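Local coordinates for protein ubiquitin conjugating enzyme (Agrocybe aegerita, PDB 3WE5) that probably carries activated ubiquitin as a thioester and passes it on toward protein substrates, as E2 enzymes of its family do, at residues Gly44-Asp49 and Leu57-Val62; Ser66-Glu71 and Ala139-Lys144. All blocks are in the same frame, centred on the assembly; numbering follows the deposited sequence.

Contact 1 (Gly44-Asp49 and Leu57-Val62)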
loop_
_atom_site.group_PDB
_atom_site.type_symbol
_atom_site.label_atom_id
_atom_site.label_comp_id
_atom_site.label_asym_id
_atom_site.label_seq_id
_atom_site.Cartn_x
_atom_site.Cartn_y
_atom_site.Cartn_z
ATOM N N GLY A 44 -22.597 -14.207 0.631
ATOM C CA GLY A 44 -21.358 -13.978 1.346
ATOM C C GLY A 44 -21.487 -12.774 2.268
ATOM O O GLY A 44 -20.619 -12.520 3.097
ATOM N N ILE A 45 -22.574 -12.039 2.126
ATOM C CA ILE A 45 -22.750 -10.845 2.969
ATOM C C ILE A 45 -23.900 -11.098 3.933
ATOM O O ILE A 45 -24.979 -11.509 3.533
ATOM C CB ILE A 45 -22.991 -9.593 2.109
ATOM C CG1 ILE A 45 -21.747 -9.245 1.295
ATOM C CG2 ILE A 45 -23.389 -8.394 3.009
ATOM C CD1 ILE A 45 -22.064 -8.461 0.046
ATOM N N THR A 46 -23.673 -10.893 5.230
ATOM C CA THR A 46 -24.749 -11.128 6.201
ATOM C C THR A 46 -24.893 -9.941 7.146
ATOM O O THR A 46 -23.905 -9.496 7.707
ATOM C CB THR A 46 -24.446 -12.352 7.060
ATOM O OG1 THR A 46 -24.189 -13.469 6.198
ATOM C CG2 THR A 46 -25.614 -12.675 7.975
ATOM N N LEU A 47 -26.114 -9.444 7.293
ATOM C CA LEU A 47 -26.417 -8.427 8.328
ATOM C C LEU A 47 -26.474 -9.092 9.695
ATOM O O LEU A 47 -27.238 -10.050 9.882
ATOM C CB LEU A 47 -27.746 -7.731 8.007
ATOM C CG LEU A 47 -28.206 -6.709 9.067
ATOM C CD1 LEU A 47 -27.235 -5.555 9.091
ATOM C CD2 LEU A 47 -29.587 -6.215 8.720
ATOM N N VAL A 48 -25.634 -8.608 10.617
ATOM C CA VAL A 48 -25.501 -9.141 11.987
ATOM C C VAL A 48 -26.197 -8.252 13.020
ATOM O O VAL A 48 -26.794 -8.756 13.969
ATOM C CB VAL A 48 -24.009 -9.357 12.324
ATOM C CG1 VAL A 48 -23.792 -9.570 13.818
ATOM C CG2 VAL A 48 -23.498 -10.554 11.527
ATOM N N ASP A 49 -26.170 -6.946 12.815
ATOM C CA ASP A 49 -26.798 -6.053 13.791
ATOM C C ASP A 49 -27.142 -4.733 13.114
ATOM O O ASP A 49 -26.310 -4.149 12.403
ATOM C CB ASP A 49 -25.834 -5.799 14.949
ATOM C CG ASP A 49 -26.457 -4.921 16.014
ATOM O OD1 ASP A 49 -26.594 -3.691 15.775
ATOM O OD2 ASP A 49 -26.821 -5.463 17.076
ATOM N N LEU A 57 -23.543 -3.676 11.768
ATOM C CA LEU A 57 -22.487 -4.666 11.565
ATOM C C LEU A 57 -22.929 -5.733 10.556
ATOM O O LEU A 57 -24.057 -6.229 10.610
ATOM C CB LEU A 57 -22.201 -5.386 12.885
ATOM C CG LEU A 57 -21.640 -4.534 14.020
ATOM C CD1 LEU A 57 -21.588 -5.392 15.314
ATOM C CD2 LEU A 57 -20.276 -3.994 13.682
ATOM N N PHE A 58 -22.012 -6.076 9.652
ATOM C CA PHE A 58 -22.176 -7.177 8.696
ATOM C C PHE A 58 -21.025 -8.182 8.851
ATOM O O PHE A 58 -19.955 -7.844 9.340
ATOM C CB PHE A 58 -22.110 -6.637 7.256
ATOM C CG PHE A 58 -23.259 -5.784 6.867
ATOM C CD1 PHE A 58 -23.300 -4.444 7.240
ATOM C CD2 PHE A 58 -24.313 -6.302 6.124
ATOM C CE1 PHE A 58 -24.372 -3.647 6.871
ATOM C CE2 PHE A 58 -25.387 -5.518 5.745
ATOM C CZ PHE A 58 -25.422 -4.170 6.143
ATOM N N THR A 59 -21.245 -9.422 8.422
ATOM C CA THR A 59 -20.104 -10.293 8.131
ATOM C C THR A 59 -19.910 -10.343 6.623
ATOM O O THR A 59 -20.877 -10.303 5.874
ATOM C CB THR A 59 -20.248 -11.695 8.702
ATOM O OG1 THR A 59 -21.410 -12.318 8.171
ATOM C CG2 THR A 59 -20.344 -11.640 10.212
ATOM N N ILE A 60 -18.645 -10.408 6.212
ATOM C CA ILE A 60 -18.283 -10.438 4.797
ATOM C C ILE A 60 -17.439 -11.689 4.577
ATOM O O ILE A 60 -16.373 -11.861 5.198
ATOM C CB ILE A 60 -17.435 -9.232 4.429
ATOM C CG1 ILE A 60 -18.198 -7.920 4.701
ATOM C CG2 ILE A 60 -16.965 -9.318 2.963
ATOM C CD1 ILE A 60 -19.494 -7.758 3.918
ATOM N N GLU A 61 -17.918 -12.560 3.698
ATOM C CA GLU A 61 -17.112 -13.706 3.268
ATOM C C GLU A 61 -16.879 -13.564 1.785
ATOM O O GLU A 61 -17.808 -13.274 1.032
ATOM C CB GLU A 61 -17.829 -15.020 3.542
ATOM C CG GLU A 61 -17.039 -16.225 3.030
ATOM C CD GLU A 61 -17.557 -17.543 3.551
ATOM O OE1 GLU A 61 -18.387 -17.523 4.487
ATOM O OE2 GLU A 61 -17.122 -18.591 3.017
ATOM N N VAL A 62 -15.640 -13.767 1.351
ATOM C CA VAL A 62 -15.304 -13.653 -0.059
ATOM C C VAL A 62 -15.538 -15.033 -0.656
ATOM O O VAL A 62 -15.045 -16.037 -0.112
ATOM C CB VAL A 62 -13.844 -13.271 -0.253
ATOM C CG1 VAL A 62 -13.527 -13.108 -1.738
ATOM C CG2 VAL A 62 -13.520 -11.962 0.503
HETATM O O HOH W 1 -21.311 -13.374 5.673
#
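L47 and F58 show how a non-hydrogen-bonded antiparallel pair can pack through one ring, while backbone bonds such as the T46-T59 pair join the strands. With CG anti to the backbone N (chi1 176°), L47 swings CD1 over the F58 face, 3.9 Å from the ring centroid in a CH-pi contact. I45 comes at the same ring obliquely with CG2, while its CG1 lies 3.8 Å from CD1 of I60, the two isoleucines running side by side. An alanine in place of F58 takes away the ring under L47 CD1 and would probably leave a gap between L47 and I45.

On the other face T46 and T59 point the same way, and a water bridges T46 OG1 (2.9 Å) and T59 OG1 (2.7 Å) while donating to G44 O. Farther along, V48 CG2 meets T59 CG2 at 3.6 Å, the side chains roughly perpendicular. A classic bulge follows, V48 N (2.9 Å) and D49 N (3.1 Å) both gripping L57 O from one side of its plane.

This is the outer hairpin of the E2 sheet: L47 and F58 reach I36 of helix 24-39, I45 packs on V132 of helix 127-140, and strand 72-78 flanks 55-61.

Contact 2 (Ser66-Glu71 and Ala139-Lys144); sequences SQYQGE and ASCKKK
K144 lays its aliphatic chain across Q67, illustrating how a lysine can serve a contact through its methylenes. Its CG sits 3.5 Å from Q67 CB, and the next carbon, CD, lies 3.5 Å from Q67 O. A bend at chi3 (53°) then carries CE past the Y68 ring, 4.1 Å from CE1, the lysine and tyrosine side chains running in opposite directions. Q67 is itself a spacer: its CB covers part of one face of the Y68 ring, offset toward the rim, and its chain turns at chi2 to bring CG beside the carbonyl oxygen of C141 and the amide near K142 O.

At the far end of the tyrosine the approach is different. C141 comes in at the ring edge, with CB 4.2 Å from CE2, and its SG, anti to the backbone N, stands 3.7 Å from Y68 OH. That hydroxyl is hydrogen-bonded to V102 O, which probably tethers this end of the ring, while H103 packs against both Y68 and C141.

The loop between strands 55-61 and 72-78, packed here on the end of helix 127-140 and the residues after it, is shaped from within. S66 OG accepts from Y68 N at 3.0 Å, an ST turn, and a type II turn from Y68 to E71 follows, with G70 at positive phi. The segment 139-144 also faces a second subunit, where K143 NZ bonds to S140 O of that copy.

No direct hydrogen bond joins the two segments. A water accepts a hydrogen bond from Q67 N at 3.0 Å and donates to C141 O at 2.6 Å, so one N-H and one carbonyl are linked through it. With E71 and K144 of opposite charge but not touching, cohesion probably rests mainly on methylenes, the ring and this bridge, charge adding at most a diffuse attraction.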
loop_
_atom_site.group_PDB
_atom_site.type_symbol
_atom_site.label_atom_id
_atom_site.label_comp_id
_atom_site.label_asym_id
_atom_site.label_seq_id
_atom_site.Cartn_x
_atom_site.Cartn_y
_atom_site.Cartn_z
ATOM N N SER A 66 -10.094 -17.182 -3.776
ATOM C CA SER A 66 -9.465 -15.982 -3.238
ATOM C C SER A 66 -8.464 -16.330 -2.158
ATOM O O SER A 66 -8.315 -17.496 -1.760
ATOM C CB SER A 66 -10.523 -15.050 -2.642
ATOM O OG SER A 66 -10.892 -15.506 -1.354
ATOM N N GLN A 67 -7.803 -15.297 -1.647
ATOM C CA GLN A 67 -6.841 -15.447 -0.577
ATOM C C GLN A 67 -7.496 -15.519 0.801
ATOM O O GLN A 67 -6.812 -15.648 1.807
ATOM C CB GLN A 67 -5.850 -14.290 -0.618
ATOM C CG GLN A 67 -5.027 -14.243 -1.908
ATOM C CD GLN A 67 -4.071 -15.416 -2.015
ATOM O OE1 GLN A 67 -3.210 -15.603 -1.152
ATOM N NE2 GLN A 67 -4.223 -16.219 -3.069
ATOM N N TYR A 68 -8.823 -15.422 0.837
ATOM C CA TYR A 68 -9.567 -15.344 2.099
ATOM C C TYR A 68 -10.641 -16.428 2.144
ATOM O O TYR A 68 -11.663 -16.281 2.806
ATOM C CB TYR A 68 -10.202 -13.947 2.247
ATOM C CG TYR A 68 -9.230 -12.824 1.950
ATOM C CD1 TYR A 68 -8.385 -12.336 2.935
ATOM C CD2 TYR A 68 -9.153 -12.259 0.677
ATOM C CE1 TYR A 68 -7.489 -11.322 2.664
ATOM C CE2 TYR A 68 -8.255 -11.254 0.399
ATOM C CZ TYR A 68 -7.430 -10.791 1.396
ATOM O OH TYR A 68 -6.536 -9.775 1.122
ATOM N N GLN A 69 -10.397 -17.531 1.438
ATOM C CA GLN A 69 -11.380 -18.607 1.337
ATOM C C GLN A 69 -11.809 -19.104 2.714
ATOM O O GLN A 69 -10.972 -19.348 3.582
ATOM C CB GLN A 69 -10.804 -19.762 0.496
ATOM C CG GLN A 69 -11.844 -20.692 -0.118
ATOM C CD GLN A 69 -12.456 -21.640 0.898
ATOM O OE1 GLN A 69 -11.770 -22.133 1.796
ATOM N NE2 GLN A 69 -13.756 -21.889 0.770
ATOM N N GLY A 70 -13.121 -19.211 2.916
ATOM C CA GLY A 70 -13.679 -19.772 4.136
ATOM C C GLY A 70 -13.644 -18.899 5.379
ATOM O O GLY A 70 -13.965 -19.362 6.472
ATOM N N GLU A 71 -13.256 -17.637 5.226
ATOM C CA GLU A 71 -13.132 -16.747 6.375
ATOM C C GLU A 71 -14.262 -15.723 6.364
ATOM O O GLU A 71 -14.723 -15.329 5.291
ATOM C CB GLU A 71 -11.771 -16.058 6.324
ATOM C CG GLU A 71 -10.655 -17.058 6.081
ATOM C CD GLU A 71 -9.289 -16.426 6.066
ATOM O OE1 GLU A 71 -9.142 -15.350 5.447
ATOM O OE2 GLU A 71 -8.365 -17.008 6.674
ATOM N N ALA A 139 -11.586 -9.924 -3.103
ATOM C CA ALA A 139 -11.524 -11.010 -4.088
ATOM C C ALA A 139 -10.413 -10.765 -5.112
ATOM O O ALA A 139 -9.826 -11.709 -5.644
ATOM C CB ALA A 139 -12.868 -11.171 -4.791
ATOM N N SER A 140 -10.146 -9.494 -5.396
ATOM C CA SER A 140 -9.177 -9.116 -6.429
ATOM C C SER A 140 -7.714 -9.303 -6.006
ATOM O O SER A 140 -6.822 -9.321 -6.858
ATOM C CB SER A 140 -9.413 -7.662 -6.849
ATOM O OG SER A 140 -8.834 -6.770 -5.914
ATOM N N CYS A 141 -7.464 -9.442 -4.703
ATOM C CA CYS A 141 -6.102 -9.575 -4.183
ATOM C C CYS A 141 -5.462 -10.905 -4.586
ATOM O O CYS A 141 -6.029 -11.973 -4.375
ATOM C CB CYS A 141 -6.106 -9.436 -2.663
ATOM S SG CYS A 141 -4.481 -9.382 -1.874
ATOM N N LYS A 142 -4.272 -10.837 -5.170
ATOM C CA LYS A 142 -3.576 -12.059 -5.548
ATOM C C LYS A 142 -2.518 -12.436 -4.517
ATOM O O LYS A 142 -2.003 -13.554 -4.530
ATOM C CB LYS A 142 -2.962 -11.929 -6.942
ATOM C CG LYS A 142 -3.983 -11.820 -8.080
ATOM C CD LYS A 142 -4.723 -13.137 -8.323
ATOM C CE LYS A 142 -5.724 -13.030 -9.479
ATOM N NZ LYS A 142 -6.952 -12.263 -9.104
ATOM N N LYS A 143 -2.216 -11.510 -3.610
ATOM C CA LYS A 143 -1.211 -11.745 -2.579
ATOM C C LYS A 143 -1.473 -10.921 -1.322
ATOM O O LYS A 143 -1.484 -9.691 -1.363
ATOM C CB LYS A 143 0.185 -11.422 -3.114
ATOM C CG LYS A 143 1.252 -11.307 -2.034
ATOM C CD LYS A 143 2.487 -10.607 -2.583
ATOM C CE LYS A 143 2.884 -11.204 -3.924
ATOM N NZ LYS A 143 4.059 -10.534 -4.538
ATOM N N LYS A 144 -1.672 -11.610 -0.207
ATOM C CA LYS A 144 -1.966 -10.966 1.067
ATOM C C LYS A 144 -0.773 -10.222 1.637
ATOM O O LYS A 144 0.224 -10.835 2.021
ATOM C CB LYS A 144 -2.411 -12.015 2.080
ATOM C CG LYS A 144 -3.666 -12.772 1.702
ATOM C CD LYS A 144 -4.024 -13.775 2.788
ATOM C CE LYS A 144 -4.088 -13.084 4.133
ATOM N NZ LYS A 144 -4.181 -14.038 5.277
HETATM O O HOH W 2 -8.142 -12.657 -2.973
#

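How the contacts relate
Contact 1 closes before contact 2 opens: past E61, strand 55-61 gives way to the loop holding 66-71. Their centres are about 16 Å apart, yet they touch. V62 CG1 packs at 3.7 Å on A139 CB, near the end of helix 127-140, and E61 CG lies 3.4 Å from E71 O. Helix 127-140 thus serves both, backing the sheet at contact 1 and ending at contact 2. Contact 2 is the more peripheral, about 16 Å from the chain centre against 9 Å, and its Y68 and C141 pack on H103, which appears to begin the His-Pro-His counterpart of the E2 HPN motif, as in UBE2W relatives.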